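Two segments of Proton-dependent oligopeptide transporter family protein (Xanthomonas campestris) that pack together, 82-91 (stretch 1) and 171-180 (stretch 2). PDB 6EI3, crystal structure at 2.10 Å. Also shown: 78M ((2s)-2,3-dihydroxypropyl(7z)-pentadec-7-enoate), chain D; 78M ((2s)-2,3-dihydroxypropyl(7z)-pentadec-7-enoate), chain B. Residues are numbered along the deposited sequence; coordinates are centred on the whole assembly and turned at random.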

# COMPACT_ATOMS: atom_id res chain seq x y z
N PHE A 82 -3.78 19.06 4.34
CA PHE A 82 -4.09 17.64 4.48
C PHE A 82 -3.84 17.18 5.92
O PHE A 82 -4.62 16.39 6.43
N SER A 83 -2.78 17.70 6.58
CA SER A 83 -2.47 17.34 7.97
C SER A 83 -3.55 17.81 8.95
O SER A 83 -3.83 17.12 9.92
N LEU A 84 -4.16 18.97 8.69
CA LEU A 84 -5.23 19.50 9.54
C LEU A 84 -6.51 18.66 9.37
O LEU A 84 -7.22 18.42 10.34
N ILE A 85 -6.79 18.21 8.13
CA ILE A 85 -7.94 17.34 7.83
C ILE A 85 -7.70 16.02 8.59
O ILE A 85 -8.60 15.49 9.24
N TYR A 86 -6.45 15.53 8.53
CA TYR A 86 -5.94 14.32 9.15
C TYR A 86 -6.23 14.39 10.67
O TYR A 86 -6.79 13.45 11.23
N CYS A 87 -5.88 15.55 11.31
CA CYS A 87 -6.14 15.86 12.72
C CYS A 87 -7.65 15.82 13.01
O CYS A 87 -8.06 15.23 14.01
N ALA A 88 -8.47 16.44 12.14
CA ALA A 88 -9.93 16.48 12.27
C ALA A 88 -10.53 15.06 12.25
O ALA A 88 -11.49 14.80 12.99
N GLY A 89 -9.92 14.15 11.48
CA GLY A 89 -10.31 12.74 11.41
C GLY A 89 -10.07 12.03 12.72
O GLY A 89 -10.95 11.31 13.22
N HIS A 90 -8.87 12.27 13.31
CA HIS A 90 -8.50 11.72 14.62
C HIS A 90 -9.45 12.23 15.70
O HIS A 90 -9.87 11.44 16.54
N ALA A 91 -9.84 13.52 15.65
CA ALA A 91 -10.80 14.15 16.56
C ALA A 91 -12.21 13.54 16.39
O ALA A 91 -12.97 13.46 17.34
N ALA A 171 -6.77 4.69 23.47
CA ALA A 171 -6.08 4.04 22.36
C ALA A 171 -6.12 4.86 21.06
O ALA A 171 -5.12 4.89 20.33
N PHE A 172 -7.24 5.54 20.77
CA PHE A 172 -7.32 6.39 19.58
C PHE A 172 -6.84 7.81 19.94
O PHE A 172 -6.29 8.51 19.09
N GLY A 173 -7.02 8.20 21.21
CA GLY A 173 -6.57 9.51 21.71
C GLY A 173 -5.07 9.75 21.61
O GLY A 173 -4.67 10.84 21.21
N ILE A 174 -4.23 8.75 21.95
CA ILE A 174 -2.76 8.85 21.86
C ILE A 174 -2.32 9.13 20.39
O ILE A 174 -1.71 10.17 20.18
N PRO A 175 -2.66 8.30 19.36
CA PRO A 175 -2.31 8.65 17.97
C PRO A 175 -2.86 10.02 17.54
O PRO A 175 -2.22 10.71 16.77
N GLY A 176 -4.02 10.40 18.06
CA GLY A 176 -4.63 11.69 17.74
C GLY A 176 -3.77 12.85 18.21
O GLY A 176 -3.48 13.78 17.44
N ILE A 177 -3.28 12.78 19.46
CA ILE A 177 -2.39 13.81 20.05
C ILE A 177 -1.06 13.89 19.30
O ILE A 177 -0.57 14.98 19.00
N LEU A 178 -0.50 12.74 18.94
CA LEU A 178 0.75 12.67 18.19
C LEU A 178 0.63 13.30 16.82
O LEU A 178 1.60 13.90 16.36
N MET A 179 -0.54 13.19 16.18
CA MET A 179 -0.81 13.79 14.88
C MET A 179 -0.93 15.30 15.04
O MET A 179 -0.45 16.05 14.19
N PHE A 180 -1.56 15.76 16.14
CA PHE A 180 -1.64 17.19 16.42
C PHE A 180 -0.21 17.72 16.58
O PHE A 180 0.13 18.76 16.01

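The two stretches form a small, nearly antiparallel helix-helix contact in which M179 of the second helix fills a hole in the first and H90 of the first lies against the second, with no direct hydrogen bond between them. The axes run at 161° and approach to 9.1 Å, burying 345 Å² in total. The backbones come close where H90 meets G176, their CA atoms 5.0 Å apart; at C87 and F180 the CA atoms are 6.0 Å apart.

M179 contributes the largest area. Its CA-to-CB bond points toward the first helix, and with chi1 t and chi2 p the chain reaches in as a knob among S83, Y86, C87 and H90. Chi3, at -135°, lies between wells. This conformation lays the thioether over one face of the Y86 ring: M179 SD is 3.7 Å from the ring centroid and only 11° off the normal, a sulfur-aromatic contact, while M179 CE makes a CH-pi contact at 4.0 Å from the same centroid. Y86 also points toward its partner, with chi1 t, and its CD2 is 3.6 Å from M179 CE. That methyl also lies 4.1 Å from S83 CB. The hydroxyls of S83 and Y86 find their hydrogen-bonding partners elsewhere in the structure.

C87 leaves its helix sideways in the m rotamer. Its SG packs 4.1 Å from M179 CG and 3.8 Å from F180 CA, so the sulfur rests against both side chain and backbone of the second helix.

At the other end of the contact, H90 points toward the second helix with chi1 m. Its CG lies 3.7 Å from G176 CA, a close approach to a residue with no side chain, and its CD2 lies 3.7 Å from M179 CB. H90 CE1 is 4.0 Å from P175 CB, and the backbone C of P175 lies over one face of the imidazole. The helix is kinked at P175, whose N has no bond to the turn before. A water supplies the polar link: it donates to F172 O at 2.7 Å and is hydrogen-bonded to H90 ND1 at 2.8 Å, bridging two atoms that are themselves 4.4 Å apart.

Two residues whose CA-to-CB bonds point away from the partner helix, I177 and L84, meet bound lipid. I177 CG1 lies 3.6 Å from C7 of 78M (chain D), and L84 CD1 lies 3.8 Å from C2 of 78M (chain B).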

# COMPACT_ATOMS: atom_id res chain seq x y z
CB PHE A 82 -3.29 16.79 3.49
CG PHE A 82 -3.96 16.63 2.14
CD1 PHE A 82 -4.99 15.72 1.97
CD2 PHE A 82 -3.56 17.39 1.06
CE1 PHE A 82 -5.60 15.55 0.72
CE2 PHE A 82 -4.17 17.22 -0.19
CZ PHE A 82 -5.18 16.31 -0.36
CB SER A 83 -1.09 17.85 8.39
OG SER A 83 -0.08 17.22 7.63
CB LEU A 84 -5.51 20.98 9.23
CG LEU A 84 -4.48 22.01 9.69
CD1 LEU A 84 -4.71 23.34 8.98
CD2 LEU A 84 -4.51 22.20 11.20
CB ILE A 85 -8.12 17.15 6.30
CG1 ILE A 85 -8.68 18.47 5.65
CG2 ILE A 85 -9.07 15.97 5.99
CD1 ILE A 85 -8.62 18.57 4.12
CB TYR A 86 -4.45 14.26 8.83
CG TYR A 86 -3.71 12.94 8.92
CD1 TYR A 86 -4.19 11.90 9.72
CD2 TYR A 86 -2.48 12.77 8.30
CE1 TYR A 86 -3.45 10.73 9.90
CE2 TYR A 86 -1.72 11.62 8.50
CZ TYR A 86 -2.21 10.60 9.29
OH TYR A 86 -1.46 9.46 9.44
CB CYS A 87 -5.55 17.22 13.09
SG CYS A 87 -3.75 17.23 13.27
CB ALA A 88 -10.52 17.32 11.16
CB HIS A 90 -7.06 12.03 14.98
CG HIS A 90 -6.08 11.08 14.40
ND1 HIS A 90 -5.97 9.79 14.87
CD2 HIS A 90 -5.15 11.28 13.44
CE1 HIS A 90 -5.01 9.22 14.16
NE2 HIS A 90 -4.49 10.09 13.28
CB ALA A 91 -10.87 15.65 16.30
CB ALA A 171 -6.65 2.66 22.15
CB PHE A 172 -8.73 6.38 18.93
CG PHE A 172 -9.13 5.06 18.32
CD1 PHE A 172 -8.52 4.59 17.15
CD2 PHE A 172 -10.11 4.26 18.91
CE1 PHE A 172 -8.91 3.37 16.57
CE2 PHE A 172 -10.49 3.04 18.34
CZ PHE A 172 -9.88 2.60 17.17
CB ILE A 174 -2.01 7.65 22.52
CG1 ILE A 174 -2.25 7.62 24.05
CG2 ILE A 174 -0.50 7.65 22.16
CD1 ILE A 174 -2.06 6.23 24.72
CB PRO A 175 -2.93 7.51 17.13
CG PRO A 175 -3.02 6.36 18.07
CD PRO A 175 -3.36 6.99 19.40
CB ILE A 177 -2.23 13.61 21.59
CG1 ILE A 177 -3.56 13.92 22.34
CG2 ILE A 177 -1.05 14.41 22.17
CD1 ILE A 177 -4.10 15.48 22.31
CB LEU A 178 1.26 11.22 18.09
CG LEU A 178 1.95 10.72 19.36
CD1 LEU A 178 2.11 9.24 19.31
CD2 LEU A 178 3.33 11.37 19.53
CB MET A 179 -2.09 13.20 14.25
CG MET A 179 -2.22 13.48 12.76
SD MET A 179 -0.74 13.02 11.79
CE MET A 179 -0.59 14.49 10.77
CB PHE A 180 -2.48 17.49 17.69
CG PHE A 180 -2.28 18.91 18.16
CD1 PHE A 180 -2.98 19.96 17.58
CD2 PHE A 180 -1.34 19.21 19.14
CE1 PHE A 180 -2.77 21.28 18.00
CE2 PHE A 180 -1.10 20.54 19.52
CZ PHE A 180 -1.82 21.56 18.96
O21 78M D . -10.41 6.42 31.44
C20 78M D . -11.18 7.59 31.22
C18 78M D . -12.10 7.43 30.04
O19 78M D . -11.52 6.57 29.05
C17 78M D . -12.48 8.75 29.40
O2 78M D . -11.21 9.38 29.07
C1 78M D . -11.15 10.18 28.00
O1 78M D . -12.02 10.29 27.18
C2 78M D . -9.85 10.94 27.98
C3 78M D . -8.88 10.47 26.92
C4 78M D . -7.59 11.27 26.97
C5 78M D . -6.57 10.97 25.90
C6 78M D . -5.35 11.88 26.01
C7 78M D . -4.28 11.56 25.01
C8 78M D . -2.98 11.51 25.23
C9 78M D . -2.25 11.72 26.52
C10 78M D . -1.43 10.50 26.94
C11 78M D . 0.07 10.62 26.69
C12 78M D . 0.51 10.63 25.23
C13 78M D . 2.01 10.81 25.04
C15 78M D . 2.38 12.40 23.12
C14 78M D . 2.47 10.97 23.61
O21 78M B . 0.70 27.73 3.63
C20 78M B . -0.52 28.45 3.52
C18 78M B . -1.56 27.91 4.47
O19 78M B . -2.86 28.38 4.08
C17 78M B . -1.29 28.29 5.90
O2 78M B . -2.24 27.54 6.70
C1 78M B . -2.08 27.55 8.02
O1 78M B . -1.15 28.05 8.59
C2 78M B . -3.24 26.87 8.71
C3 78M B . -3.08 26.66 10.21
C4 78M B . -2.06 25.59 10.58
C5 78M B . -2.04 25.24 12.06
C6 78M B . -0.80 24.46 12.49
C7 78M B . -0.95 23.78 13.83
C8 78M B . -0.74 24.28 15.04
C9 78M B . -0.31 25.67 15.42
C10 78M B . -0.11 25.84 16.93
C11 78M B . 1.23 25.32 17.45
C12 78M B . 1.26 25.02 18.94
C13 78M B . 2.65 24.69 19.48
C15 78M B . 2.50 22.53 20.86
C14 78M B . 2.67 24.04 20.87
O HOH W 1 -6.95 7.80 16.53